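Possible TctC subunit of the Tripartite Tricarboxylate Transport(TTT) Family (Rhodopseudomonas palustris, PDB 6HKE) binds malate and, as a periplasmic binding protein of the tripartite tricarboxylate transporter family, probably delivers C4-dicarboxylates to a membrane transporter for uptake. Local coordinates at residues 19-24 and 52-57; 78-83 and 237-242; 113-118 and 207-212; 139-144 and 165-170; 156-161 and 228-233. The protein carries 2 engineered substitutions. All coordinates share one frame; numbering follows the deposited sequence.

How the interactions relate
All five contacts rest on one chain built as a two-lobed periplasmic binding protein, with malate held between the lobes. Interactions 1 and 2 share one lobe: strands 18-22 and 75-80 are neighbours in the sheet, and both contacts reach the ligand. Interactions 3, 4 and 5 lie in the other, on strands 102-118, 205-210, 141-144 and 167-170, helix 150-162 and the loop before strand 236-244; the centres of 3 and 5 are about 11 Å apart, those of 1 and 5 about 30 Å. Along the chain, interaction 1 closes first, and interaction 2 spans 3, 4 and 5. Strand 236-244 pairs with both 75-80 and 102-118, so these long strands probably link the lobes.

Interaction 1 of 5, residues 19-24 and 52-57; sequences TVVVPF and ENMLGA. With MLT (D-malate), chain D; LMR ((2S)-2-hydroxybutanedioic acid), chain E.
Strands 18-22 and 49-53 run parallel, Val-21 beside Glu-52 and Val-22 beside Asn-53, joined by backbone bonds from Glu-52 N to Val-20 O, Val-22 N to Glu-52 O and Met-54 N to Val-22 O. On the face that carries Val-21, its CG1 lies 3.8 Å from Met-54 CB, and the methionine bends at chi3 (-65°) so that its CE also comes near that methyl. Thr-19 sets CG2 3.6 Å from Glu-52 OE2, while its hydroxyl bonds to Glu-50. Branched valines suitably fill the space between the sheet and helices 29-45 and 61-67. This is a beta-alpha-beta crossover, strand 18-22, helix 29-45 and strand 49-53, with ligand-binding residues in the loop that follows the first strand. Asn-53, ending the second strand on the same face as Val-22, sends ND2 into that loop, to Phe-24 O at 2.8 Å; the acceptor lies near the amide plane, and the same nitrogen also bonds Asp-31. Two acceptors thus hold the amide group in its rotation. Leu-55 CD2 packs 3.5 Å from Phe-24 C, and a water links Pro-23 O with Gly-56 N. The Phe-24 ring is a flat wall of the pocket: D-malate puts C2 3.5 Å above its centre, L-malate, overlapping it in the same site, puts C3 nearer the rim of that face, and Pro-23 CB lies against the opposite face, toward its rim.

Interaction 2 of 5, residues 78-83 and 237-242; sequences VGHLGT and AWTGLF. With MLT (D-malate), chain D; LMR ((2S)-2-hydroxybutanedioic acid), chain E.
In the malate pocket, a strand end and a helix start meet at His-80, which pairs with Thr-239 where strand 75-80 runs antiparallel to strand 236-244. Gly-79 and Gly-240 exchange two backbone hydrogen bonds; a CB on Gly-79 would collide with the Phe-242 ring, whose CE1 lies 3.8 Å from Gly-79 CA. In His-80, chi1 of 62° puts CG between the backbone N and the carbonyl carbon, turning the ring away from strand 236-244. NE2 donates to L-malate O1A at 2.8 Å, while ND1 accepts from Gly-82 N, which lies well out of the ring plane, a bond capping the helix start. His-80 N bonds Thr-83 OG1, completing a capping box. The Trp-238 indole spreads one face under the turn, with Leu-81 CA 4.0 Å from the centroid of its six-membered ring in a CH-pi contact. An alanine in place of Trp-238 would probably open a gap beneath His-80 and Leu-81 and leave Glu-297 without its indole N-H partner. Val-78 CG1 and Thr-239 CG2 touch tightly at 3.5 Å. Around this buried pairing, helix 29-45 packs on Val-78 and His-80, helix 287-305 on Trp-238 and Phe-242, and strands 18-22 and 102-118 continue the sheet.

Interaction 3 of 5, residues 113-118 and 207-212; sequences VLLLAR and AYVIAA
Leu-114 and Ile-210 meet obliquely across an antiparallel pairing of strands 102-118 and 205-210, part of the mixed sheet of the binding-protein fold. Leu-114 CD2 presses on Ile-210 CB at 3.4 Å, tighter than usual for two carbons. Beside them on the same face, Leu-116 CD2 packs 4.0 Å from Ala-207 CB. This small residue fits between the leucines, since Leu-114 CD2 also reaches that methyl. Helix 193-201 covers Leu-114 and Leu-116, so apolar side chains suit this buried layer. On the other face Leu-115 uses two parts: CB touches Val-209 CG2, and CD2 lies 4.0 Å from Tyr-208 CB, the leucine and tyrosine side chains slanting across each other. Three backbone bonds join the strands, from Ala-211 N to Val-113 O, Leu-115 N to Val-209 O and Tyr-208 N to Leu-115 O. The chain turns a corner at Tyr-208, and Ala-211 is the centre of an inverse gamma turn. The Val-113 side chain touches Val-150, a residue of the malate site. The tyrosine presents its ring edge rather than a face to strand 102-118: Ala-117 CB lies in the ring plane, 3.5 Å from Tyr-208 CE2.

Interaction 4 of 5, residues 139-144 and 165-170; sequences NLNVAH and DPTGVP
Val-142 and Pro-166 form the tight end of this contact, CG2 of the valine 3.5 Å from CG of the proline, closer than usual for carbons. Pro-166 CB also meets Leu-140 CB at 4.1 Å, and the compact ring fits this buried corner against Val-133 and Tyr-188. The solvent side is strand 167-170, where Thr-167, Gly-168 and Pro-170 are exposed, while Val-142, Ala-143 and His-144 are buried. The loose part is the pair Asn-141 and Thr-167, side by side and pointing the same way, 3.9 Å apart from ND2 to CB, though Val-169 CG2 touches Asn-141 CB at 3.6 Å. Three backbone bonds join the parallel strands, the last from His-144 N to Val-169 O. One face of the His-144 ring receives Pro-170 CA in a CH-pi contact, 4.1 Å from the centroid, while Gly-168 CA sits at the edge, where a CB would clash with NE2. An alanine at His-144 would probably leave Gly-146 N without its ND1 acceptor and take away the ring face that Pro-170 CA packs on. In this beta-alpha-beta unit, helix 150-162 packs on Val-142 and His-144, Ser-151 of the malate site touching the histidine, and strand 188-192 adjoins strand 141-144.

Interaction 5 of 5, residues 156-161 and 228-233; sequences LLLNRL and AGLPGF
The Phe-233 ring takes Leu-158 CD1 over the centre of one face, 4.0 Å from the centroid and only 4° off the ring normal, a clear CH-pi contact. On the same face, Leu-158 CB sits above the rim atom CE1, at 3.6 Å. Leu-161 CD1 and Leu-157 CD2 come to the ring obliquely. With CG anti to its backbone N (chi1 -173°), Phe-233 directs its ring from the loop to helix 150-162. Here one helix side of a beta-alpha-beta unit is covered by the loop between strands 205-210 and 236-244, and the loop folds into a type I beta turn from Leu-230 to Phe-233. Leu-230 CD2 lies 3.8 Å from Leu-158 CD1, the two side chains crossing at about a right angle, and it also touches Leu-161 CB at 4.0 Å. Leu-161 lays CD1 against the turn backbone, 3.5 Å from Gly-232 C; a CB on Gly-232 would press on CD2 of that leucine, which suits a glycine here. No hydrogen bond crosses the contact; its side chains are all apolar, and branched leucines, each with two methyls, can meet ring and turn at once. Leu-157 also meets helix 287-305, while Val-209 and Cys-190 pack against Phe-233.

Interaction 1 of 5, residues 19-24 and 52-57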
# COMPACT_ATOMS: atom_id res chain seq x y z
N THR A 19 -9.91 17.74 -2.67
CA THR A 19 -8.64 17.18 -3.16
C THR A 19 -8.25 15.99 -2.27
O THR A 19 -8.17 16.14 -1.04
CB THR A 19 -7.57 18.27 -3.27
OG1 THR A 19 -8.02 19.18 -4.27
CG2 THR A 19 -6.20 17.73 -3.64
N VAL A 20 -8.09 14.82 -2.89
CA VAL A 20 -7.54 13.60 -2.25
C VAL A 20 -6.19 13.39 -2.92
O VAL A 20 -6.14 13.17 -4.15
CB VAL A 20 -8.46 12.38 -2.40
CG1 VAL A 20 -7.78 11.11 -1.90
CG2 VAL A 20 -9.80 12.61 -1.69
N VAL A 21 -5.15 13.54 -2.12
CA VAL A 21 -3.74 13.45 -2.56
C VAL A 21 -3.32 11.99 -2.40
O VAL A 21 -3.58 11.41 -1.33
CB VAL A 21 -2.88 14.42 -1.74
CG1 VAL A 21 -1.43 14.35 -2.18
CG2 VAL A 21 -3.40 15.84 -1.88
N VAL A 22 -2.68 11.46 -3.44
CA VAL A 22 -2.07 10.11 -3.51
C VAL A 22 -0.56 10.28 -3.66
O VAL A 22 -0.11 11.03 -4.53
CB VAL A 22 -2.68 9.29 -4.67
CG1 VAL A 22 -1.87 8.05 -4.98
CG2 VAL A 22 -4.14 8.91 -4.40
N PRO A 23 0.26 9.65 -2.78
CA PRO A 23 1.72 9.84 -2.79
C PRO A 23 2.46 9.20 -3.98
O PRO A 23 3.67 9.43 -4.12
CB PRO A 23 2.23 9.13 -1.52
CG PRO A 23 1.00 8.83 -0.70
CD PRO A 23 -0.17 8.81 -1.66
N PHE A 24 1.76 8.38 -4.76
CA PHE A 24 2.39 7.48 -5.77
C PHE A 24 1.82 7.72 -7.16
O PHE A 24 0.73 8.28 -7.34
CB PHE A 24 2.23 6.04 -5.30
CG PHE A 24 2.92 5.82 -3.98
CD1 PHE A 24 4.30 5.76 -3.92
CD2 PHE A 24 2.20 5.72 -2.81
CE1 PHE A 24 4.95 5.59 -2.71
CE2 PHE A 24 2.85 5.54 -1.60
CZ PHE A 24 4.23 5.48 -1.55
N GLU A 52 -5.06 14.09 -6.75
CA GLU A 52 -3.75 14.73 -7.05
C GLU A 52 -2.66 13.70 -6.69
O GLU A 52 -2.64 13.23 -5.50
CB GLU A 52 -3.63 16.04 -6.27
CG GLU A 52 -2.58 16.97 -6.83
CD GLU A 52 -2.18 18.10 -5.89
OE1 GLU A 52 -1.01 18.52 -5.94
OE2 GLU A 52 -3.04 18.55 -5.10
N ASN A 53 -1.87 13.30 -7.68
CA ASN A 53 -0.74 12.36 -7.49
C ASN A 53 0.47 13.24 -7.23
O ASN A 53 0.76 14.10 -8.06
CB ASN A 53 -0.54 11.42 -8.68
CG ASN A 53 -1.74 10.52 -8.92
OD1 ASN A 53 -2.68 10.89 -9.62
ND2 ASN A 53 -1.70 9.33 -8.35
N MET A 54 1.05 13.12 -6.04
CA MET A 54 2.11 14.03 -5.55
C MET A 54 3.30 13.18 -5.14
O MET A 54 3.25 12.56 -4.05
CB MET A 54 1.62 14.90 -4.39
CG MET A 54 2.61 16.00 -4.02
SD MET A 54 2.03 16.97 -2.61
CE MET A 54 0.57 17.71 -3.34
N LEU A 55 4.32 13.15 -6.00
CA LEU A 55 5.47 12.24 -5.86
C LEU A 55 6.57 12.96 -5.09
O LEU A 55 6.65 14.20 -5.22
CB LEU A 55 5.98 11.84 -7.24
CG LEU A 55 4.87 11.49 -8.22
CD1 LEU A 55 5.46 11.08 -9.56
CD2 LEU A 55 3.97 10.41 -7.63
N GLY A 56 7.39 12.20 -4.39
CA GLY A 56 8.64 12.70 -3.80
C GLY A 56 8.85 12.15 -2.41
O GLY A 56 7.86 11.76 -1.76
N ALA A 57 10.12 12.11 -2.00
CA ALA A 57 10.56 11.88 -0.61
C ALA A 57 10.12 10.47 -0.24
O ALA A 57 9.52 10.29 0.83
CB ALA A 57 9.99 12.95 0.29
C1 MLT D . 3.79 1.43 -2.24
O1 MLT D . 3.72 1.66 -1.01
O2 MLT D . 4.60 0.59 -2.68
C2 MLT D . 2.89 2.21 -3.17
O3 MLT D . 1.49 2.25 -2.83
C3 MLT D . 2.88 1.62 -4.55
C4 MLT D . 1.99 2.56 -5.32
O4 MLT D . 0.83 2.82 -4.89
O5 MLT D . 2.48 3.07 -6.35
C1 LMR E . 3.92 1.15 -2.34
O1A LMR E . 3.90 2.00 -1.44
O1B LMR E . 4.70 0.17 -2.38
C2 LMR E . 2.89 1.30 -3.48
O2 LMR E . 1.55 1.48 -3.04
C3 LMR E . 3.21 2.47 -4.41
C4 LMR E . 1.99 2.68 -5.29
O4A LMR E . 2.11 2.46 -6.51
O4B LMR E . 0.91 3.03 -4.75
O HOH W 1 6.33 9.17 -4.33

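Interaction 2 of 5, residues 78-83 and 237-242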
# COMPACT_ATOMS: atom_id res chain seq x y z
N VAL A 78 -4.41 9.94 1.09
CA VAL A 78 -4.40 8.46 1.16
C VAL A 78 -3.05 8.05 1.73
O VAL A 78 -2.01 8.40 1.14
CB VAL A 78 -4.65 7.81 -0.20
CG1 VAL A 78 -4.66 6.30 -0.07
CG2 VAL A 78 -5.95 8.31 -0.81
N GLY A 79 -3.08 7.36 2.86
CA GLY A 79 -1.89 6.75 3.46
C GLY A 79 -2.04 5.24 3.51
O GLY A 79 -3.16 4.73 3.31
N HIS A 80 -0.96 4.53 3.79
CA HIS A 80 -1.01 3.06 3.88
C HIS A 80 0.05 2.59 4.87
O HIS A 80 0.69 3.46 5.51
CB HIS A 80 -0.93 2.46 2.47
CG HIS A 80 0.33 2.75 1.72
ND1 HIS A 80 1.51 3.04 2.34
CD2 HIS A 80 0.58 2.68 0.40
CE1 HIS A 80 2.46 3.18 1.43
NE2 HIS A 80 1.91 2.96 0.21
N LEU A 81 0.21 1.28 4.96
CA LEU A 81 1.13 0.60 5.90
C LEU A 81 2.52 1.25 5.83
O LEU A 81 3.19 1.23 6.88
CB LEU A 81 1.16 -0.89 5.56
CG LEU A 81 2.31 -1.70 6.17
CD1 LEU A 81 1.88 -3.14 6.39
CD2 LEU A 81 3.53 -1.66 5.27
N GLY A 82 2.95 1.76 4.67
CA GLY A 82 4.25 2.44 4.51
C GLY A 82 4.23 3.87 5.04
O GLY A 82 4.93 4.18 6.00
N THR A 83 3.43 4.75 4.44
CA THR A 83 3.54 6.21 4.66
C THR A 83 3.14 6.53 6.09
O THR A 83 3.66 7.52 6.63
CB THR A 83 2.67 6.97 3.66
OG1 THR A 83 1.33 6.54 3.88
CG2 THR A 83 3.10 6.71 2.24
N ALA A 237 -1.31 -5.08 3.97
CA ALA A 237 -1.21 -3.68 3.51
C ALA A 237 -2.58 -3.03 3.61
O ALA A 237 -3.41 -3.24 2.73
CB ALA A 237 -0.67 -3.63 2.10
N TRP A 238 -2.80 -2.25 4.65
CA TRP A 238 -4.01 -1.42 4.79
C TRP A 238 -3.75 -0.11 4.05
O TRP A 238 -2.58 0.35 3.99
CB TRP A 238 -4.38 -1.20 6.26
CG TRP A 238 -3.24 -0.76 7.13
CD1 TRP A 238 -2.42 -1.56 7.87
CD2 TRP A 238 -2.82 0.59 7.36
NE1 TRP A 238 -1.51 -0.79 8.55
CE2 TRP A 238 -1.73 0.53 8.25
CE3 TRP A 238 -3.25 1.84 6.90
CZ2 TRP A 238 -1.05 1.67 8.67
CZ3 TRP A 238 -2.61 2.97 7.35
CH2 TRP A 238 -1.52 2.88 8.21
N THR A 239 -4.80 0.44 3.47
CA THR A 239 -4.79 1.78 2.86
C THR A 239 -5.86 2.60 3.59
O THR A 239 -6.94 2.05 3.84
CB THR A 239 -4.94 1.65 1.35
OG1 THR A 239 -3.69 1.12 0.91
CG2 THR A 239 -5.28 2.95 0.65
N GLY A 240 -5.55 3.86 3.89
CA GLY A 240 -6.43 4.73 4.69
C GLY A 240 -6.59 6.11 4.09
O GLY A 240 -5.66 6.60 3.39
N LEU A 241 -7.73 6.74 4.41
CA LEU A 241 -8.02 8.17 4.15
C LEU A 241 -7.81 8.93 5.47
O LEU A 241 -8.41 8.53 6.47
CB LEU A 241 -9.46 8.29 3.63
CG LEU A 241 -9.87 9.68 3.15
CD1 LEU A 241 -9.00 10.15 1.99
CD2 LEU A 241 -11.33 9.67 2.77
N PHE A 242 -6.94 9.94 5.45
CA PHE A 242 -6.62 10.85 6.58
C PHE A 242 -6.82 12.31 6.18
O PHE A 242 -6.74 12.63 4.98
CB PHE A 242 -5.16 10.70 7.00
CG PHE A 242 -4.70 9.29 7.30
CD1 PHE A 242 -4.52 8.37 6.28
CD2 PHE A 242 -4.41 8.91 8.60
CE1 PHE A 242 -4.07 7.09 6.56
CE2 PHE A 242 -3.95 7.63 8.87
CZ PHE A 242 -3.78 6.73 7.85
C1 MLT D . 3.79 1.43 -2.24
O1 MLT D . 3.72 1.66 -1.01
O2 MLT D . 4.60 0.59 -2.68
C2 MLT D . 2.89 2.21 -3.17
O3 MLT D . 1.49 2.25 -2.83
C3 MLT D . 2.88 1.62 -4.55
C4 MLT D . 1.99 2.56 -5.32
O4 MLT D . 0.83 2.82 -4.89
O5 MLT D . 2.48 3.07 -6.35
C1 LMR E . 3.92 1.15 -2.34
O1A LMR E . 3.90 2.00 -1.44
O1B LMR E . 4.70 0.17 -2.38
C2 LMR E . 2.89 1.30 -3.48
O2 LMR E . 1.55 1.48 -3.04
C3 LMR E . 3.21 2.47 -4.41
C4 LMR E . 1.99 2.68 -5.29
O4A LMR E . 2.11 2.46 -6.51
O4B LMR E . 0.91 3.03 -4.75

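Interaction 3 of 5, residues 113-118 and 207-212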
# COMPACT_ATOMS: atom_id res chain seq x y z
N VAL A 113 0.37 -8.63 0.33
CA VAL A 113 1.57 -8.34 -0.48
C VAL A 113 2.10 -9.67 -1.02
O VAL A 113 2.08 -10.69 -0.26
CB VAL A 113 2.62 -7.64 0.39
CG1 VAL A 113 4.01 -7.68 -0.22
CG2 VAL A 113 2.20 -6.21 0.70
N LEU A 114 2.60 -9.64 -2.26
CA LEU A 114 3.17 -10.77 -3.01
C LEU A 114 4.63 -10.49 -3.34
O LEU A 114 4.94 -9.35 -3.73
CB LEU A 114 2.39 -10.91 -4.32
CG LEU A 114 1.01 -11.54 -4.17
CD1 LEU A 114 0.21 -11.39 -5.44
CD2 LEU A 114 1.15 -13.01 -3.83
N LEU A 115 5.47 -11.52 -3.26
CA LEU A 115 6.85 -11.47 -3.80
C LEU A 115 6.77 -11.83 -5.28
O LEU A 115 6.38 -12.95 -5.56
CB LEU A 115 7.71 -12.46 -3.02
CG LEU A 115 9.10 -12.67 -3.58
CD1 LEU A 115 9.85 -11.34 -3.68
CD2 LEU A 115 9.86 -13.67 -2.72
N LEU A 116 7.00 -10.87 -6.18
CA LEU A 116 6.96 -11.08 -7.65
C LEU A 116 8.38 -11.09 -8.18
O LEU A 116 9.25 -10.46 -7.57
CB LEU A 116 6.22 -9.94 -8.35
CG LEU A 116 4.87 -9.56 -7.79
CD1 LEU A 116 4.28 -8.49 -8.69
CD2 LEU A 116 3.94 -10.76 -7.69
N ALA A 117 8.60 -11.74 -9.31
CA ALA A 117 9.87 -11.59 -10.05
C ALA A 117 9.56 -11.50 -11.53
O ALA A 117 8.44 -11.87 -11.95
CB ALA A 117 10.80 -12.73 -9.74
N ARG A 118 10.56 -11.02 -12.27
CA ARG A 118 10.58 -11.08 -13.75
C ARG A 118 10.35 -12.54 -14.18
O ARG A 118 10.83 -13.45 -13.46
CB ARG A 118 11.89 -10.48 -14.25
CG ARG A 118 13.16 -11.10 -13.70
CD ARG A 118 14.33 -10.45 -14.42
NE ARG A 118 15.59 -11.12 -14.17
CZ ARG A 118 16.00 -12.19 -14.82
NH1 ARG A 118 15.26 -12.74 -15.77
NH2 ARG A 118 17.17 -12.73 -14.51
N ALA A 207 4.68 -14.74 -9.18
CA ALA A 207 4.66 -14.65 -7.70
C ALA A 207 5.41 -15.86 -7.16
O ALA A 207 5.23 -16.92 -7.72
CB ALA A 207 3.24 -14.63 -7.20
N TYR A 208 6.25 -15.70 -6.13
CA TYR A 208 6.84 -16.84 -5.39
C TYR A 208 5.96 -17.14 -4.19
O TYR A 208 5.51 -18.28 -4.07
CB TYR A 208 8.29 -16.52 -5.03
CG TYR A 208 9.23 -16.67 -6.19
CD1 TYR A 208 9.82 -17.90 -6.47
CD2 TYR A 208 9.51 -15.62 -7.04
CE1 TYR A 208 10.69 -18.05 -7.53
CE2 TYR A 208 10.37 -15.76 -8.12
CZ TYR A 208 10.96 -16.99 -8.37
OH TYR A 208 11.82 -17.16 -9.42
N VAL A 209 5.66 -16.14 -3.35
CA VAL A 209 4.83 -16.35 -2.13
C VAL A 209 3.91 -15.15 -1.93
O VAL A 209 4.12 -14.11 -2.55
CB VAL A 209 5.69 -16.65 -0.89
CG1 VAL A 209 6.35 -18.00 -1.02
CG2 VAL A 209 6.73 -15.57 -0.62
N ILE A 210 2.86 -15.36 -1.14
CA ILE A 210 1.94 -14.30 -0.63
C ILE A 210 2.27 -14.14 0.85
O ILE A 210 2.46 -15.17 1.52
CB ILE A 210 0.47 -14.66 -0.93
CG1 ILE A 210 -0.48 -13.53 -0.55
CG2 ILE A 210 0.08 -15.97 -0.28
CD1 ILE A 210 -1.90 -13.74 -1.08
N ALA A 211 2.45 -12.91 1.31
CA ALA A 211 2.85 -12.59 2.70
C ALA A 211 1.59 -12.54 3.56
O ALA A 211 1.24 -11.44 4.05
CB ALA A 211 3.61 -11.30 2.74
N ALA A 212 0.95 -13.69 3.72
CA ALA A 212 -0.36 -13.88 4.38
C ALA A 212 -0.37 -15.23 5.08
O ALA A 212 0.48 -16.09 4.73
CB ALA A 212 -1.48 -13.78 3.37

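Interaction 4 of 5, residues 139-144 and 165-170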
# COMPACT_ATOMS: atom_id res chain seq x y z
N ASN A 139 24.62 -8.34 -8.41
CA ASN A 139 24.05 -8.08 -9.77
C ASN A 139 22.52 -8.00 -9.73
O ASN A 139 21.93 -7.86 -10.80
CB ASN A 139 24.44 -9.16 -10.79
CG ASN A 139 25.91 -9.52 -10.77
OD1 ASN A 139 26.73 -8.85 -11.39
ND2 ASN A 139 26.24 -10.61 -10.08
N LEU A 140 21.89 -8.11 -8.56
CA LEU A 140 20.41 -8.11 -8.44
C LEU A 140 19.90 -6.70 -8.11
O LEU A 140 20.58 -5.97 -7.36
CB LEU A 140 19.98 -9.12 -7.38
CG LEU A 140 20.30 -10.58 -7.69
CD1 LEU A 140 19.52 -11.49 -6.77
CD2 LEU A 140 20.00 -10.93 -9.15
N ASN A 141 18.75 -6.37 -8.68
CA ASN A 141 18.00 -5.11 -8.48
C ASN A 141 16.61 -5.45 -7.95
O ASN A 141 15.86 -6.17 -8.65
CB ASN A 141 17.89 -4.30 -9.77
CG ASN A 141 19.23 -3.89 -10.35
OD1 ASN A 141 19.43 -3.98 -11.55
ND2 ASN A 141 20.14 -3.44 -9.51
N VAL A 142 16.28 -4.95 -6.76
CA VAL A 142 14.93 -5.06 -6.15
C VAL A 142 14.24 -3.72 -6.34
O VAL A 142 14.83 -2.69 -6.04
CB VAL A 142 15.01 -5.46 -4.67
CG1 VAL A 142 13.63 -5.71 -4.08
CG2 VAL A 142 15.89 -6.67 -4.48
N ALA A 143 13.04 -3.74 -6.87
CA ALA A 143 12.23 -2.52 -7.12
C ALA A 143 11.43 -2.20 -5.86
O ALA A 143 10.88 -3.12 -5.23
CB ALA A 143 11.36 -2.74 -8.33
N HIS A 144 11.36 -0.91 -5.51
CA HIS A 144 10.43 -0.37 -4.48
C HIS A 144 10.05 1.05 -4.90
O HIS A 144 10.68 1.57 -5.85
CB HIS A 144 11.07 -0.45 -3.10
CG HIS A 144 12.34 0.32 -2.99
ND1 HIS A 144 12.34 1.68 -2.78
CD2 HIS A 144 13.63 -0.06 -3.05
CE1 HIS A 144 13.59 2.12 -2.70
NE2 HIS A 144 14.41 1.06 -2.86
N ASP A 165 21.20 -8.56 1.15
CA ASP A 165 21.08 -7.10 0.97
C ASP A 165 21.43 -6.74 -0.47
O ASP A 165 22.46 -6.14 -0.73
CB ASP A 165 21.93 -6.32 1.98
CG ASP A 165 21.53 -4.86 2.09
OD1 ASP A 165 20.33 -4.55 1.88
OD2 ASP A 165 22.42 -4.03 2.38
N PRO A 166 20.56 -7.10 -1.45
CA PRO A 166 20.73 -6.64 -2.83
C PRO A 166 20.46 -5.14 -2.97
O PRO A 166 19.85 -4.57 -2.09
CB PRO A 166 19.66 -7.42 -3.62
CG PRO A 166 18.61 -7.75 -2.58
CD PRO A 166 19.36 -7.91 -1.27
N THR A 167 20.90 -4.54 -4.08
CA THR A 167 20.59 -3.14 -4.47
C THR A 167 19.06 -2.93 -4.54
O THR A 167 18.38 -3.75 -5.18
CB THR A 167 21.21 -2.79 -5.82
OG1 THR A 167 22.57 -3.18 -5.73
CG2 THR A 167 21.08 -1.32 -6.17
N GLY A 168 18.56 -1.84 -3.95
CA GLY A 168 17.20 -1.34 -4.17
C GLY A 168 17.21 -0.32 -5.29
O GLY A 168 18.19 0.44 -5.37
N VAL A 169 16.22 -0.35 -6.17
CA VAL A 169 16.01 0.66 -7.25
C VAL A 169 14.69 1.35 -6.93
O VAL A 169 13.64 0.70 -6.90
CB VAL A 169 16.03 0.01 -8.65
CG1 VAL A 169 15.91 1.03 -9.78
CG2 VAL A 169 17.27 -0.82 -8.88
N PRO A 170 14.71 2.67 -6.63
CA PRO A 170 13.50 3.39 -6.24
C PRO A 170 12.69 3.84 -7.46
O PRO A 170 13.27 4.35 -8.41
CB PRO A 170 14.07 4.59 -5.46
CG PRO A 170 15.39 4.89 -6.13
CD PRO A 170 15.89 3.55 -6.65

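Interaction 5 of 5, residues 156-161 and 228-233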
# COMPACT_ATOMS: atom_id res chain seq x y z
N LEU A 156 12.43 -5.04 2.49
CA LEU A 156 13.37 -4.98 3.63
C LEU A 156 13.06 -6.13 4.61
O LEU A 156 14.02 -6.74 5.14
CB LEU A 156 13.27 -3.60 4.28
CG LEU A 156 14.21 -3.37 5.45
CD1 LEU A 156 14.66 -1.92 5.51
CD2 LEU A 156 13.55 -3.78 6.76
N LEU A 157 11.78 -6.44 4.83
CA LEU A 157 11.40 -7.53 5.75
C LEU A 157 11.88 -8.86 5.16
O LEU A 157 12.55 -9.62 5.89
CB LEU A 157 9.89 -7.57 5.95
CG LEU A 157 9.42 -8.71 6.85
CD1 LEU A 157 10.19 -8.72 8.17
CD2 LEU A 157 7.93 -8.62 7.11
N LEU A 158 11.54 -9.11 3.90
CA LEU A 158 11.95 -10.34 3.16
C LEU A 158 13.48 -10.45 3.15
O LEU A 158 14.00 -11.50 3.58
CB LEU A 158 11.35 -10.26 1.75
CG LEU A 158 11.73 -11.40 0.81
CD1 LEU A 158 11.06 -12.70 1.20
CD2 LEU A 158 11.36 -11.01 -0.61
N ASN A 159 14.20 -9.42 2.71
CA ASN A 159 15.68 -9.45 2.59
C ASN A 159 16.34 -9.69 3.96
O ASN A 159 17.33 -10.44 3.99
CB ASN A 159 16.21 -8.20 1.90
CG ASN A 159 15.82 -8.15 0.44
OD1 ASN A 159 15.27 -9.10 -0.11
ND2 ASN A 159 16.09 -7.02 -0.18
N ARG A 160 15.80 -9.12 5.04
CA ARG A 160 16.33 -9.34 6.43
C ARG A 160 16.03 -10.76 6.91
O ARG A 160 16.85 -11.30 7.67
CB ARG A 160 15.72 -8.36 7.43
CG ARG A 160 16.53 -7.08 7.52
CD ARG A 160 15.89 -6.05 8.41
NE ARG A 160 16.49 -4.75 8.12
CZ ARG A 160 17.00 -3.92 9.01
NH1 ARG A 160 17.00 -4.22 10.30
NH2 ARG A 160 17.50 -2.77 8.60
N LEU A 161 14.88 -11.32 6.54
CA LEU A 161 14.51 -12.71 6.87
C LEU A 161 15.48 -13.65 6.15
O LEU A 161 15.96 -14.59 6.81
CB LEU A 161 13.05 -12.95 6.47
CG LEU A 161 12.03 -12.38 7.44
CD1 LEU A 161 10.61 -12.53 6.91
CD2 LEU A 161 12.16 -13.03 8.81
N ALA A 228 5.88 -22.17 2.49
CA ALA A 228 7.16 -22.18 1.73
C ALA A 228 8.37 -21.96 2.66
O ALA A 228 9.49 -21.80 2.12
CB ALA A 228 7.11 -21.15 0.62
N GLY A 229 8.17 -21.96 3.99
CA GLY A 229 9.24 -22.03 5.02
C GLY A 229 9.57 -20.69 5.68
O GLY A 229 10.44 -20.71 6.57
N LEU A 230 8.92 -19.58 5.33
CA LEU A 230 9.28 -18.23 5.86
C LEU A 230 8.07 -17.59 6.53
O LEU A 230 7.54 -16.59 6.04
CB LEU A 230 9.84 -17.38 4.71
CG LEU A 230 10.85 -16.31 5.12
CD1 LEU A 230 12.14 -16.94 5.63
CD2 LEU A 230 11.15 -15.38 3.96
N PRO A 231 7.60 -18.13 7.67
CA PRO A 231 6.37 -17.65 8.29
C PRO A 231 6.47 -16.20 8.80
O PRO A 231 5.44 -15.57 8.95
CB PRO A 231 6.14 -18.66 9.43
CG PRO A 231 7.53 -19.17 9.77
CD PRO A 231 8.22 -19.24 8.42
N GLY A 232 7.69 -15.67 8.99
CA GLY A 232 7.89 -14.27 9.39
C GLY A 232 7.44 -13.29 8.31
O GLY A 232 7.29 -12.11 8.61
N PHE A 233 7.30 -13.75 7.06
CA PHE A 233 6.99 -12.84 5.92
C PHE A 233 5.47 -12.72 5.79
O PHE A 233 4.90 -13.41 4.95
CB PHE A 233 7.70 -13.33 4.66
CG PHE A 233 7.56 -12.39 3.50
CD1 PHE A 233 7.94 -11.07 3.63
CD2 PHE A 233 7.03 -12.81 2.30
CE1 PHE A 233 7.80 -10.19 2.57
CE2 PHE A 233 6.91 -11.93 1.23
CZ PHE A 233 7.29 -10.62 1.37